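Side-chain contacts in 2-polyprenyl-6-methoxyphenol hydroxylase-like FAD-dependent oxidoreductase (PDB 6UI5), which belongs to the FAD-dependent oxidoreductases of the aromatic-ring hydroxylase type and binds flavin-adenine dinucleotide in a Rossmann-type domain: residues T268-A271 with E272-K276; S326-V329 with E330-A334. All blocks are in the same frame, centred on the assembly; numbering follows the deposited sequence.

Contact 1 (T268-A271 with E272-K276); sequences TRNA and EQYRK
The phenol ring of Tyr274 meets Asn270 and Ala271 at its edge: Asn270 OD1 and Ala271 O both lie in the ring plane, on the side of CE1. The ring of His332 also meets it, obliquely. The setting is the end of strand 257-271 in the FAD-binding domain, where the chain leaves the antiparallel sheet and bends, and the Tyr274 side chain points back to the residue four positions before it. Tyr274 OH donates to Asn270 OD1 over a short 2.5 Å, in the carbonyl plane and on a lone pair, with a C=O...donor angle of 134°. Amide and ring stand almost perpendicular, 86° apart. With its CG placed anti to the carbonyl carbon (chi1 -64°), Tyr274 sends the ring back along the strand. At the other end of the Asn270 amide, ND2 makes a weak hydrogen bond to His332 O, so both ends of this buried group have partners. Backbone bonding of Asn270 to Val170 and of Tyr274 to Ile281 holds the two residues from separate strands. Nearer the root of the ring, Ala271 CB packs against Tyr274 CD1 at 4.0 Å, while Ala271 O lies 3.5 Å from Tyr274 CE1.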
loop_
_atom_site.group_PDB
_atom_site.type_symbol
_atom_site.label_atom_id
_atom_site.label_comp_id
_atom_site.label_asym_id
_atom_site.label_seq_id
_atom_site.Cartn_x
_atom_site.Cartn_y
_atom_site.Cartn_z
ATOM N N THR A 268 2.334 -19.401 4.245
ATOM C CA THR A 268 1.496 -18.384 4.883
ATOM C C THR A 268 0.074 -18.915 5.012
ATOM O O THR A 268 -0.610 -19.117 4.003
ATOM C CB THR A 268 1.496 -17.107 4.060
ATOM O OG1 THR A 268 2.844 -16.691 3.823
ATOM C CG2 THR A 268 0.738 -16.007 4.805
ATOM N N ARG A 269 -0.385 -19.139 6.242
ATOM C CA ARG A 269 -1.718 -19.694 6.444
ATOM C C ARG A 269 -2.408 -19.030 7.621
ATOM O O ARG A 269 -1.765 -18.588 8.586
ATOM C CB ARG A 269 -1.714 -21.227 6.668
ATOM C CG ARG A 269 -1.008 -22.030 5.538
ATOM C CD ARG A 269 -1.928 -22.402 4.327
ATOM N NE ARG A 269 -1.140 -23.204 3.389
ATOM C CZ ARG A 269 -0.340 -22.722 2.439
ATOM N NH1 ARG A 269 -0.286 -21.387 2.203
ATOM N NH2 ARG A 269 0.360 -23.601 1.671
ATOM N N ASN A 270 -3.736 -18.962 7.521
ATOM C CA ASN A 270 -4.575 -18.523 8.622
ATOM C C ASN A 270 -5.734 -19.505 8.728
ATOM O O ASN A 270 -6.491 -19.676 7.771
ATOM C CB ASN A 270 -5.047 -17.085 8.390
ATOM C CG ASN A 270 -5.527 -16.405 9.659
ATOM O OD1 ASN A 270 -5.073 -16.748 10.754
ATOM N ND2 ASN A 270 -6.443 -15.413 9.518
ATOM N N ALA A 271 -5.838 -20.190 9.869
ATOM C CA ALA A 271 -6.977 -21.066 10.112
ATOM C C ALA A 271 -8.289 -20.306 9.913
ATOM O O ALA A 271 -8.413 -19.136 10.289
ATOM C CB ALA A 271 -6.903 -21.638 11.531
ATOM N N GLU A 272 -9.269 -20.976 9.299
ATOM C CA GLU A 272 -10.561 -20.343 9.039
ATOM C C GLU A 272 -11.369 -20.129 10.317
ATOM O O GLU A 272 -12.098 -19.142 10.430
ATOM C CB GLU A 272 -11.356 -21.194 8.055
ATOM C CG GLU A 272 -12.668 -20.579 7.660
ATOM C CD GLU A 272 -13.581 -21.553 6.951
ATOM O OE1 GLU A 272 -13.068 -22.466 6.258
ATOM O OE2 GLU A 272 -14.815 -21.396 7.092
ATOM N N GLN A 273 -11.243 -21.029 11.283
ATOM C CA GLN A 273 -11.983 -20.983 12.538
ATOM C C GLN A 273 -10.985 -21.293 13.645
ATOM O O GLN A 273 -10.488 -22.422 13.710
ATOM C CB GLN A 273 -13.136 -22.003 12.542
ATOM C CG GLN A 273 -14.199 -21.735 11.510
ATOM C CD GLN A 273 -14.863 -20.373 11.720
ATOM O OE1 GLN A 273 -15.010 -19.910 12.855
ATOM N NE2 GLN A 273 -15.248 -19.720 10.623
ATOM N N TYR A 274 -10.668 -20.318 14.513
ATOM C CA TYR A 274 -9.773 -20.665 15.613
ATOM C C TYR A 274 -10.490 -21.451 16.691
ATOM O O TYR A 274 -9.863 -21.784 17.707
ATOM C CB TYR A 274 -9.123 -19.447 16.277
ATOM C CG TYR A 274 -8.182 -18.599 15.446
ATOM C CD1 TYR A 274 -8.112 -18.729 14.073
ATOM C CD2 TYR A 274 -7.360 -17.654 16.053
ATOM C CE1 TYR A 274 -7.265 -17.937 13.318
ATOM C CE2 TYR A 274 -6.501 -16.850 15.299
ATOM C CZ TYR A 274 -6.473 -16.992 13.930
ATOM O OH TYR A 274 -5.647 -16.193 13.156
ATOM N N ARG A 275 -11.776 -21.745 16.499
ATOM C CA ARG A 275 -12.554 -22.478 17.487
ATOM C C ARG A 275 -13.549 -23.397 16.794
ATOM O O ARG A 275 -14.214 -22.987 15.843
ATOM C CB ARG A 275 -13.318 -21.524 18.408
ATOM C CG ARG A 275 -14.210 -22.270 19.355
ATOM C CD ARG A 275 -15.435 -21.490 19.802
ATOM N NE ARG A 275 -16.125 -22.287 20.813
ATOM C CZ ARG A 275 -17.144 -21.871 21.555
ATOM N NH1 ARG A 275 -17.633 -20.643 21.411
ATOM N NH2 ARG A 275 -17.673 -22.694 22.449
ATOM N N LYS A 276 -13.668 -24.633 17.283
ATOM C CA LYS A 276 -14.735 -25.519 16.855
ATOM C C LYS A 276 -15.341 -26.174 18.100
ATOM O O LYS A 276 -15.185 -27.359 18.328
ATOM C CB LYS A 276 -14.249 -26.559 15.839
ATOM C CG LYS A 276 -15.360 -27.494 15.334
ATOM C CD LYS A 276 -14.996 -28.309 14.076
ATOM C CE LYS A 276 -14.282 -27.457 13.016
ATOM N NZ LYS A 276 -15.062 -26.441 12.215
#

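Contact 2 (S326-V329 with E330-A334); sequences SYHV and ERHLA
His328 and His332 lie side by side one turn apart on helix 325-346, an alpha-helix of the FAD-binding domain, and their side chains point the same way. His332 CB sits over one face of the His328 ring in a CH-pi contact, 3.7 Å from the centroid and 20° off the ring normal. The two imidazoles meet obliquely, planes at 40°, and the closest side-chain approach is His328 CE1 to His332 CD2 at 3.4 Å. In both, CG lies opposite the backbone N, which leads the rings off the helix in a common direction. Tyr327 and Arg331 repeat the i to i+4 spacing: the aliphatic root of the arginine lies against the phenol, with Arg331 CG 4.0 Å from Tyr327 CE1. Beneath these side chains the helix supplies its regular bonds, Glu330 N to Ser326 O, Arg331 N to Tyr327 O and His332 N to His328 O, each 2.8 Å long.

Partners beyond the helical turn fix the polar ends. His328 ND1 probably accepts a hydrogen bond from Tyr274 N, Tyr327 OH bonds to Ile281 O, and Arg331 NH1 forms a salt bridge with Asp303. Glu330 is held by Lys310, Asn306 and Arg469, while Ser326 OG bonds to Leu323 O and Lys310; between Ser326 and Glu330 themselves, the nearest side-chain approach is Ser326 CB to Glu330 OE1, 3.8 Å.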
loop_
_atom_site.group_PDB
_atom_site.type_symbol
_atom_site.label_atom_id
_atom_site.label_comp_id
_atom_site.label_asym_id
_atom_site.label_seq_id
_atom_site.Cartn_x
_atom_site.Cartn_y
_atom_site.Cartn_z
ATOM N N SER A 326 -15.810 -14.658 21.083
ATOM C CA SER A 326 -15.012 -13.480 20.790
ATOM C C SER A 326 -13.543 -13.832 20.660
ATOM O O SER A 326 -12.772 -13.029 20.113
ATOM C CB SER A 326 -15.193 -12.408 21.869
ATOM O OG SER A 326 -14.436 -12.703 23.036
ATOM N N TYR A 327 -13.141 -15.011 21.148
ATOM C CA TYR A 327 -11.791 -15.479 20.855
ATOM C C TYR A 327 -11.556 -15.481 19.349
ATOM O O TYR A 327 -10.686 -14.755 18.847
ATOM C CB TYR A 327 -11.558 -16.858 21.447
ATOM C CG TYR A 327 -10.234 -17.445 21.025
ATOM C CD1 TYR A 327 -9.044 -16.925 21.513
ATOM C CD2 TYR A 327 -10.174 -18.513 20.135
ATOM C CE1 TYR A 327 -7.837 -17.438 21.131
ATOM C CE2 TYR A 327 -8.966 -19.046 19.758
ATOM C CZ TYR A 327 -7.804 -18.501 20.257
ATOM O OH TYR A 327 -6.587 -18.998 19.886
ATOM N N HIS A 328 -12.369 -16.243 18.596
ATOM C CA HIS A 328 -12.183 -16.242 17.147
ATOM C C HIS A 328 -12.283 -14.831 16.563
ATOM O O HIS A 328 -11.447 -14.426 15.742
ATOM C CB HIS A 328 -13.186 -17.144 16.431
ATOM C CG HIS A 328 -13.115 -16.994 14.937
ATOM N ND1 HIS A 328 -12.278 -17.763 14.151
ATOM C CD2 HIS A 328 -13.699 -16.096 14.099
ATOM C CE1 HIS A 328 -12.392 -17.379 12.886
ATOM N NE2 HIS A 328 -13.245 -16.367 12.828
ATOM N N VAL A 329 -13.328 -14.083 16.928
ATOM C CA VAL A 329 -13.520 -12.770 16.313
ATOM C C VAL A 329 -12.282 -11.912 16.496
ATOM O O VAL A 329 -11.732 -11.354 15.537
ATOM C CB VAL A 329 -14.749 -12.069 16.899
ATOM C CG1 VAL A 329 -14.902 -10.702 16.230
ATOM C CG2 VAL A 329 -15.963 -12.926 16.705
ATOM N N GLU A 330 -11.828 -11.799 17.739
ATOM C CA GLU A 330 -10.722 -10.910 18.039
ATOM C C GLU A 330 -9.430 -11.429 17.442
ATOM O O GLU A 330 -8.661 -10.654 16.863
ATOM C CB GLU A 330 -10.597 -10.739 19.553
ATOM C CG GLU A 330 -11.496 -9.642 20.065
ATOM C CD GLU A 330 -11.890 -9.827 21.518
ATOM O OE1 GLU A 330 -12.946 -9.286 21.911
ATOM O OE2 GLU A 330 -11.144 -10.494 22.266
ATOM N N ARG A 331 -9.188 -12.739 17.542
ATOM C CA ARG A 331 -7.860 -13.258 17.235
ATOM C C ARG A 331 -7.691 -13.687 15.792
ATOM O O ARG A 331 -6.597 -13.527 15.242
ATOM C CB ARG A 331 -7.539 -14.386 18.186
ATOM C CG ARG A 331 -7.259 -13.820 19.580
ATOM C CD ARG A 331 -5.789 -13.485 19.669
ATOM N NE ARG A 331 -5.437 -12.129 19.307
ATOM C CZ ARG A 331 -4.188 -11.712 19.138
ATOM N NH1 ARG A 331 -3.176 -12.580 19.271
ATOM N NH2 ARG A 331 -3.946 -10.431 18.848
ATOM N N HIS A 332 -8.747 -14.152 15.128
ATOM C CA HIS A 332 -8.632 -14.382 13.695
ATOM C C HIS A 332 -8.255 -13.102 12.955
ATOM O O HIS A 332 -7.502 -13.157 11.974
ATOM C CB HIS A 332 -9.924 -14.958 13.131
ATOM C CG HIS A 332 -9.869 -15.219 11.658
ATOM N ND1 HIS A 332 -9.855 -14.206 10.723
ATOM C CD2 HIS A 332 -9.833 -16.378 10.958
ATOM C CE1 HIS A 332 -9.808 -14.730 9.509
ATOM N NE2 HIS A 332 -9.799 -16.045 9.625
ATOM N N LEU A 333 -8.774 -11.942 13.394
ATOM C CA LEU A 333 -8.407 -10.690 12.725
ATOM C C LEU A 333 -6.922 -10.441 12.870
ATOM O O LEU A 333 -6.254 -10.060 11.907
ATOM C CB LEU A 333 -9.195 -9.493 13.284
ATOM C CG LEU A 333 -8.694 -8.052 13.034
ATOM C CD1 LEU A 333 -8.696 -7.656 11.524
ATOM C CD2 LEU A 333 -9.566 -6.997 13.787
ATOM N N ALA A 334 -6.391 -10.672 14.074
ATOM C CA ALA A 334 -4.987 -10.395 14.333
ATOM C C ALA A 334 -4.087 -11.334 13.526
ATOM O O ALA A 334 -3.049 -10.911 12.987
ATOM C CB ALA A 334 -4.721 -10.513 15.839
#

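In the fold
Along the chain, contact 1 comes first and closes a short turn where strand 257-271 gives way to the loop before strand 279-281. The chain then passes through that strand, at the edge of the parallel sheet, and helix 295-316 before contact 2 forms near the start of helix 325-346. The two are in series, neither nesting nor crossing, yet their centres are only about 10 Å apart. They touch directly: Glu272 O packs against His328 CE1 at 3.0 Å, and Ala271 O against His332 CD2 at 3.2 Å. Together they join the end of the antiparallel sheet to this helix, within a single FAD-binding domain.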